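Local structure of pullulanase (Klebsiella oxytoca, 2YOC) at residues B[987-991]-B[1058-1062]; B[994-998]-B[1061-1066]. The protein hydrolyses the alpha-1,6-glucosidic links of pullulan and related branched glucans, as a calcium-binding glycosyl hydrolase exported by a type 2 secretion system. All coordinates share one frame; numbering follows the deposited sequence.

Contact 1 (B[987-991]-B[1058-1062]). With CA (calcium ion), chain M; SO4 (sulfate ion), chain V.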
ATOM      1  N   GLY B 987     -15.881  29.282  -1.106  1.00 49.88           N
ATOM      2  CA  GLY B 987     -15.406  30.611  -1.424  1.00 48.89           C
ATOM      3  C   GLY B 987     -16.533  31.460  -1.967  1.00 57.08           C
ATOM      4  O   GLY B 987     -17.583  31.621  -1.325  1.00 58.30           O
ATOM      5  N   ALA B 988     -16.338  31.953  -3.197  1.00 54.04           N
ATOM      6  CA  ALA B 988     -17.287  32.832  -3.867  1.00 53.00           C
ATOM      7  C   ALA B 988     -18.409  32.064  -4.550  1.00 56.55           C
ATOM      8  O   ALA B 988     -18.238  30.894  -4.940  1.00 55.28           O
ATOM      9  CB  ALA B 988     -16.554  33.695  -4.877  1.00 52.58           C
ATOM     10  N   SER B 989     -19.565  32.735  -4.696  1.00 52.96           N
ATOM     11  CA  SER B 989     -20.718  32.165  -5.374  1.00 52.04           C
ATOM     12  C   SER B 989     -20.421  32.226  -6.850  1.00 53.93           C
ATOM     13  O   SER B 989     -20.413  33.305  -7.400  1.00 56.51           O
ATOM     14  CB  SER B 989     -21.993  32.929  -5.018  1.00 54.60           C
ATOM     15  OG  SER B 989     -22.915  32.904  -6.095  1.00 70.94           O
ATOM     16  N   LEU B 990     -20.109  31.106  -7.470  1.00 48.35           N
ATOM     17  CA  LEU B 990     -19.828  31.088  -8.910  1.00 47.14           C
ATOM     18  C   LEU B 990     -21.093  31.115  -9.761  1.00 53.37           C
ATOM     19  O   LEU B 990     -21.111  31.823 -10.755  1.00 54.34           O
ATOM     20  CB  LEU B 990     -18.901  29.924  -9.305  1.00 45.82           C
ATOM     21  CG  LEU B 990     -17.527  29.968  -8.691  1.00 48.84           C
ATOM     22  CD1 LEU B 990     -16.669  28.928  -9.273  1.00 48.26           C
ATOM     23  CD2 LEU B 990     -16.870  31.321  -8.887  1.00 50.42           C
ATOM     24  N   ASP B 991     -22.132  30.353  -9.380  1.00 51.48           N
ATOM     25  CA  ASP B 991     -23.433  30.286 -10.043  1.00 52.34           C
ATOM     26  C   ASP B 991     -24.425  31.055  -9.155  1.00 57.74           C
ATOM     27  O   ASP B 991     -24.621  30.707  -7.993  1.00 58.62           O
ATOM     28  CB  ASP B 991     -23.862  28.813 -10.240  1.00 54.82           C
ATOM     29  CG  ASP B 991     -24.969  28.572 -11.256  1.00 75.89           C
ATOM     30  OD1 ASP B 991     -25.984  29.304 -11.216  1.00 80.93           O
ATOM     31  OD2 ASP B 991     -24.851  27.607 -12.046  1.00 79.30           O
ATOM     32  N   GLN B1058     -30.083  28.126  -4.974  1.00 59.31           N
ATOM     33  CA  GLN B1058     -29.628  29.136  -4.036  1.00 58.58           C
ATOM     34  C   GLN B1058     -30.791  29.959  -3.586  1.00 62.75           C
ATOM     35  O   GLN B1058     -31.632  30.351  -4.402  1.00 62.87           O
ATOM     36  CB  GLN B1058     -28.557  30.041  -4.680  1.00 59.18           C
ATOM     37  CG  GLN B1058     -27.746  30.845  -3.663  1.00 68.77           C
ATOM     38  CD  GLN B1058     -27.055  32.013  -4.292  1.00 80.80           C
ATOM     39  OE1 GLN B1058     -26.191  31.867  -5.161  1.00 76.53           O
ATOM     40  NE2 GLN B1058     -27.408  33.203  -3.849  1.00 75.90           N
ATOM     41  N   GLY B1059     -30.793  30.253  -2.291  1.00 60.35           N
ATOM     42  CA  GLY B1059     -31.823  31.029  -1.643  1.00 61.00           C
ATOM     43  C   GLY B1059     -31.590  32.479  -1.954  1.00 65.96           C
ATOM     44  O   GLY B1059     -31.025  32.862  -3.000  1.00 64.17           O
ATOM     45  N   GLU B1060     -31.945  33.274  -1.026  1.00 64.95           N
ATOM     46  CA  GLU B1060     -31.803  34.694  -1.221  1.00 65.61           C
ATOM     47  C   GLU B1060     -30.335  35.189  -1.023  1.00 67.98           C
ATOM     48  O   GLU B1060     -30.080  36.374  -1.169  1.00 70.13           O
ATOM     49  CB  GLU B1060     -32.876  35.408  -0.348  1.00 68.63           C
ATOM     50  CG  GLU B1060     -33.139  34.817   1.048  1.00 83.91           C
ATOM     51  CD  GLU B1060     -34.049  33.603   1.259  1.00117.06           C
ATOM     52  OE1 GLU B1060     -34.900  33.286   0.391  1.00108.28           O
ATOM     53  OE2 GLU B1060     -33.891  32.955   2.319  1.00114.07           O
ATOM     54  N   ALA B1061     -29.410  34.251  -0.708  1.00 60.28           N
ATOM     55  CA  ALA B1061     -28.005  34.435  -0.375  1.00 58.25           C
ATOM     56  C   ALA B1061     -27.264  33.091  -0.429  1.00 63.07           C
ATOM     57  O   ALA B1061     -27.893  32.021  -0.329  1.00 65.64           O
ATOM     58  CB  ALA B1061     -27.894  35.002   1.024  1.00 59.84           C
ATOM     59  N   GLN B1062     -25.925  33.131  -0.622  1.00 56.03           N
ATOM     60  CA  GLN B1062     -25.076  31.932  -0.677  1.00 53.79           C
ATOM     61  C   GLN B1062     -25.135  31.225   0.669  1.00 60.90           C
ATOM     62  O   GLN B1062     -24.691  31.779   1.677  1.00 62.65           O
ATOM     63  CB  GLN B1062     -23.635  32.315  -0.967  1.00 53.00           C
ATOM     64  CG  GLN B1062     -22.743  31.133  -1.351  1.00 65.41           C
ATOM     65  CD  GLN B1062     -21.270  31.468  -1.181  1.00 86.29           C
ATOM     66  OE1 GLN B1062     -20.872  32.397  -0.447  1.00 80.96           O
ATOM     67  NE2 GLN B1062     -20.420  30.700  -1.838  1.00 75.36           N
TER
HETATM   68 CA    CA M2077     -23.940  30.330  -5.490  1.00 78.85          CA
HETATM   69  S   SO4 V2086     -12.448  32.468  -4.145  1.00156.86           S
HETATM   70  O1  SO4 V2086     -12.744  33.864  -4.464  1.00161.13           O
HETATM   71  O2  SO4 V2086     -12.155  32.391  -2.694  1.00162.00           O
HETATM   72  O3  SO4 V2086     -13.604  31.615  -4.506  1.00162.31           O
HETATM   73  O4  SO4 V2086     -11.277  31.997  -4.928  1.00161.77           O

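Contact 2 (B[994-998]-B[1061-1066]). With CA (calcium ion), chain M.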
ATOM      1  N   LEU B 994     -27.417  28.643  -8.363  1.00 63.14           N
ATOM      2  CA  LEU B 994     -27.134  27.428  -7.558  1.00 62.66           C
ATOM      3  C   LEU B 994     -26.234  27.623  -6.333  1.00 65.22           C
ATOM      4  O   LEU B 994     -25.485  28.602  -6.253  1.00 63.35           O
ATOM      5  CB  LEU B 994     -26.600  26.256  -8.429  1.00 61.15           C
ATOM      6  CG  LEU B 994     -27.374  25.922  -9.702  1.00 64.92           C
ATOM      7  CD1 LEU B 994     -26.769  24.750 -10.411  1.00 64.67           C
ATOM      8  CD2 LEU B 994     -28.845  25.662  -9.435  1.00 66.62           C
ATOM      9  N   ASP B 995     -26.336  26.671  -5.380  1.00 61.42           N
ATOM     10  CA  ASP B 995     -25.553  26.572  -4.147  1.00 61.44           C
ATOM     11  C   ASP B 995     -24.631  25.362  -4.277  1.00 65.64           C
ATOM     12  O   ASP B 995     -23.660  25.250  -3.541  1.00 66.09           O
ATOM     13  CB  ASP B 995     -26.469  26.365  -2.931  1.00 64.15           C
ATOM     14  CG  ASP B 995     -26.613  27.537  -1.964  1.00 73.67           C
ATOM     15  OD1 ASP B 995     -25.857  28.540  -2.113  1.00 73.89           O
ATOM     16  OD2 ASP B 995     -27.477  27.450  -1.044  1.00 78.44           O
ATOM     17  N   GLY B 996     -24.958  24.472  -5.210  1.00 60.99           N
ATOM     18  CA  GLY B 996     -24.225  23.242  -5.453  1.00 59.80           C
ATOM     19  C   GLY B 996     -24.814  22.398  -6.563  1.00 63.56           C
ATOM     20  O   GLY B 996     -25.918  22.672  -7.039  1.00 64.08           O
ATOM     21  N   LEU B 997     -24.072  21.351  -6.973  1.00 59.32           N
ATOM     22  CA  LEU B 997     -24.416  20.419  -8.059  1.00 58.05           C
ATOM     23  C   LEU B 997     -24.184  18.966  -7.708  1.00 60.36           C
ATOM     24  O   LEU B 997     -23.225  18.635  -7.002  1.00 58.09           O
ATOM     25  CB  LEU B 997     -23.528  20.722  -9.274  1.00 57.22           C
ATOM     26  CG  LEU B 997     -24.175  20.831 -10.629  1.00 61.60           C
ATOM     27  CD1 LEU B 997     -25.692  21.058 -10.519  1.00 62.45           C
ATOM     28  CD2 LEU B 997     -23.523  21.941 -11.430  1.00 60.36           C
ATOM     29  N   VAL B 998     -25.021  18.087  -8.285  1.00 57.75           N
ATOM     30  CA  VAL B 998     -24.882  16.631  -8.153  1.00 58.02           C
ATOM     31  C   VAL B 998     -24.953  15.981  -9.538  1.00 62.48           C
ATOM     32  O   VAL B 998     -25.928  16.187 -10.268  1.00 63.77           O
ATOM     33  CB  VAL B 998     -25.833  15.945  -7.129  1.00 62.33           C
ATOM     34  CG1 VAL B 998     -25.634  14.440  -7.118  1.00 61.85           C
ATOM     35  CG2 VAL B 998     -25.628  16.497  -5.727  1.00 63.04           C
ATOM     36  N   ALA B1061     -29.410  34.251  -0.708  1.00 60.28           N
ATOM     37  CA  ALA B1061     -28.005  34.435  -0.375  1.00 58.25           C
ATOM     38  C   ALA B1061     -27.264  33.091  -0.429  1.00 63.07           C
ATOM     39  O   ALA B1061     -27.893  32.021  -0.329  1.00 65.64           O
ATOM     40  CB  ALA B1061     -27.894  35.002   1.024  1.00 59.84           C
ATOM     41  N   GLN B1062     -25.925  33.131  -0.622  1.00 56.03           N
ATOM     42  CA  GLN B1062     -25.076  31.932  -0.677  1.00 53.79           C
ATOM     43  C   GLN B1062     -25.135  31.225   0.669  1.00 60.90           C
ATOM     44  O   GLN B1062     -24.691  31.779   1.677  1.00 62.65           O
ATOM     45  CB  GLN B1062     -23.635  32.315  -0.967  1.00 53.00           C
ATOM     46  CG  GLN B1062     -22.743  31.133  -1.351  1.00 65.41           C
ATOM     47  CD  GLN B1062     -21.270  31.468  -1.181  1.00 86.29           C
ATOM     48  OE1 GLN B1062     -20.872  32.397  -0.447  1.00 80.96           O
ATOM     49  NE2 GLN B1062     -20.420  30.700  -1.838  1.00 75.36           N
ATOM     50  N   GLY B1063     -25.721  30.039   0.683  1.00 57.04           N
ATOM     51  CA  GLY B1063     -25.804  29.256   1.908  1.00 58.97           C
ATOM     52  C   GLY B1063     -24.675  28.273   1.955  1.00 64.10           C
ATOM     53  O   GLY B1063     -23.736  28.407   1.182  1.00 63.49           O
ATOM     54  N   ALA B1064     -24.718  27.311   2.872  1.00 63.71           N
ATOM     55  CA  ALA B1064     -23.720  26.233   2.902  1.00 64.44           C
ATOM     56  C   ALA B1064     -24.264  25.257   1.872  1.00 68.34           C
ATOM     57  O   ALA B1064     -25.494  25.094   1.764  1.00 72.18           O
ATOM     58  CB  ALA B1064     -23.692  25.587   4.267  1.00 66.87           C
ATOM     59  N   GLY B1065     -23.407  24.723   1.038  1.00 59.96           N
ATOM     60  CA  GLY B1065     -23.910  23.882  -0.037  1.00 59.36           C
ATOM     61  C   GLY B1065     -23.631  22.431   0.208  1.00 65.30           C
ATOM     62  O   GLY B1065     -24.253  21.805   1.079  1.00 70.65           O
ATOM     63  N   LEU B1066     -22.659  21.908  -0.555  1.00 55.70           N
ATOM     64  CA  LEU B1066     -22.192  20.538  -0.485  1.00 52.82           C
ATOM     65  C   LEU B1066     -20.692  20.573  -0.175  1.00 53.08           C
ATOM     66  O   LEU B1066     -19.883  20.266  -1.059  1.00 51.31           O
ATOM     67  CB  LEU B1066     -22.484  19.827  -1.809  1.00 52.12           C
ATOM     68  CG  LEU B1066     -23.929  19.883  -2.309  1.00 57.61           C
ATOM     69  CD1 LEU B1066     -24.063  19.228  -3.658  1.00 57.74           C
ATOM     70  CD2 LEU B1066     -24.902  19.276  -1.313  1.00 59.38           C
TER
HETATM   71 CA    CA M2077     -23.940  30.330  -5.490  1.00 78.85          CA

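Contact 1 (B[987-991]-B[1058-1062])
Ser-989 and Gln-1058 meet through a calcium ion rather than through each other. The serine OG lies 2.8 Å from the metal, and the amide oxygen OE1 of Gln-1058 comes in from the other segment to 2.7 Å from the same ion. A third ligand, the backbone O of Asp-991, sits 2.6 Å from the calcium. That carbonyl and Gln-1058 OE1 are 3.4 Å apart, two oxygens with no bond between them, brought together by the cation they share. OD2 of Asp-982 and the carbonyl of Leu-994 complete the five ligands of the site. With CG anti to its backbone N (chi1 -163°) and the chain extended beyond it, Gln-1058 carries its amide across to the ion.

The second crossing point is Gln-1062, stretched out in the same way. Its NE2 donates to the carbonyl O of Gly-987 over 3.0 Å in a nearly straight bond (165° at the hydrogen). The acceptor lies in the plane of the glutamine amide, whereas the amide nitrogen stands well above the plane of the glycine carbonyl. NE2 also bonds to the backbone O of Asp-982, and two carbonyls thus fix the rotation of this amide. Lower down the side chain, Gln-1062 CG packs 4.2 Å from Ser-989 CB.

Further out, Asp-991 turns its carboxylate away from the metal, to the hydroxyl of Ser-947 and the backbone NH of Arg-993, and this anchors the residue whose carbonyl is a ligand. On the outer side of the loop, Ala-988 N bonds a sulfate, probably from the crystallisation liquor, with O3 3.0 Å away. The whole is a calcium site, probably structural, in the C-terminal beta domain, formed where the loop between strands 975-981 and 994-1002 meets the chain leaving strand 1050-1057.

Contact 2 (B[994-998]-B[1061-1066])
Asp-995 points its side chain at the passing backbone of 1061-1066 and takes a hydrogen bond from Gly-1063 N. OD1 receives it at 3.2 Å from that nitrogen, on the syn side of the carboxylate and 21° out of its plane, with a moderately bent angle of 150° at the hydrogen. The same oxygen also rests 3.8 Å from Gln-1062 CA. Its backbone is hydrogen-bonded to Asp-982 on one flank and Leu-1056 on the other, which places the side chain. Just before it, the carbonyl O of Leu-994 binds the calcium ion at 2.4 Å, and the chain turns a corner at Asp-995 before running on as strand.

Leu-1066 makes the apolar half of the contact. Its CD1 methyl does the touching, lying 3.5 Å from Leu-997 O and 3.8 Å from Val-998 CG2, and the side chains of Leu-1066 and Val-998 cross at about a right angle. With chi1 at -53°, CG stands beside the leucine's own N and anti to its carbonyl carbon, which sends the branch in over the strand. Leu-1056 and Thr-979, on the neighbouring strands, also touch this side chain, while Leu-1066 N bonds to OD1 of Asp-981.

Gly-1065 links these two points along the chain. Its CA passes 3.8 Å from Asp-995 O in plain van der Waals contact, and the two backbones run in roughly the same direction without pairing as strands.

The chemistry is thus split, polar at the metal end and greasy further along the strand. Asp-995 OD1 is 4.3 Å from the calcium, too far to be a ligand but near enough that the cation probably helps keep the buried carboxylate ionised, while the NH of Gly-1063 meets part of its need for a donor.

Contacts 1 and 2 are two parts of one calcium site, their centres about 6 Å apart, and they share Ala-1061 and Gln-1062. Contact 1 supplies three ligands and contact 2 a fourth, with Gln-1058 OE1 and Leu-994 O 3.5 Å apart as they converge on the metal. Beside them, Gln-1058 CG packs 3.4 Å from Asp-995 OD1, joining the first shell to the second. The chain leaving strand 1050-1057, which enters contact 1 at Gln-1058, is laid across a face of the sheet in contact 2, over its central strand 994-1002. The centres lie about 46 and 45 Å from the centre of the chain, and Gln-1062 O bonds Thr-602 of the second subunit.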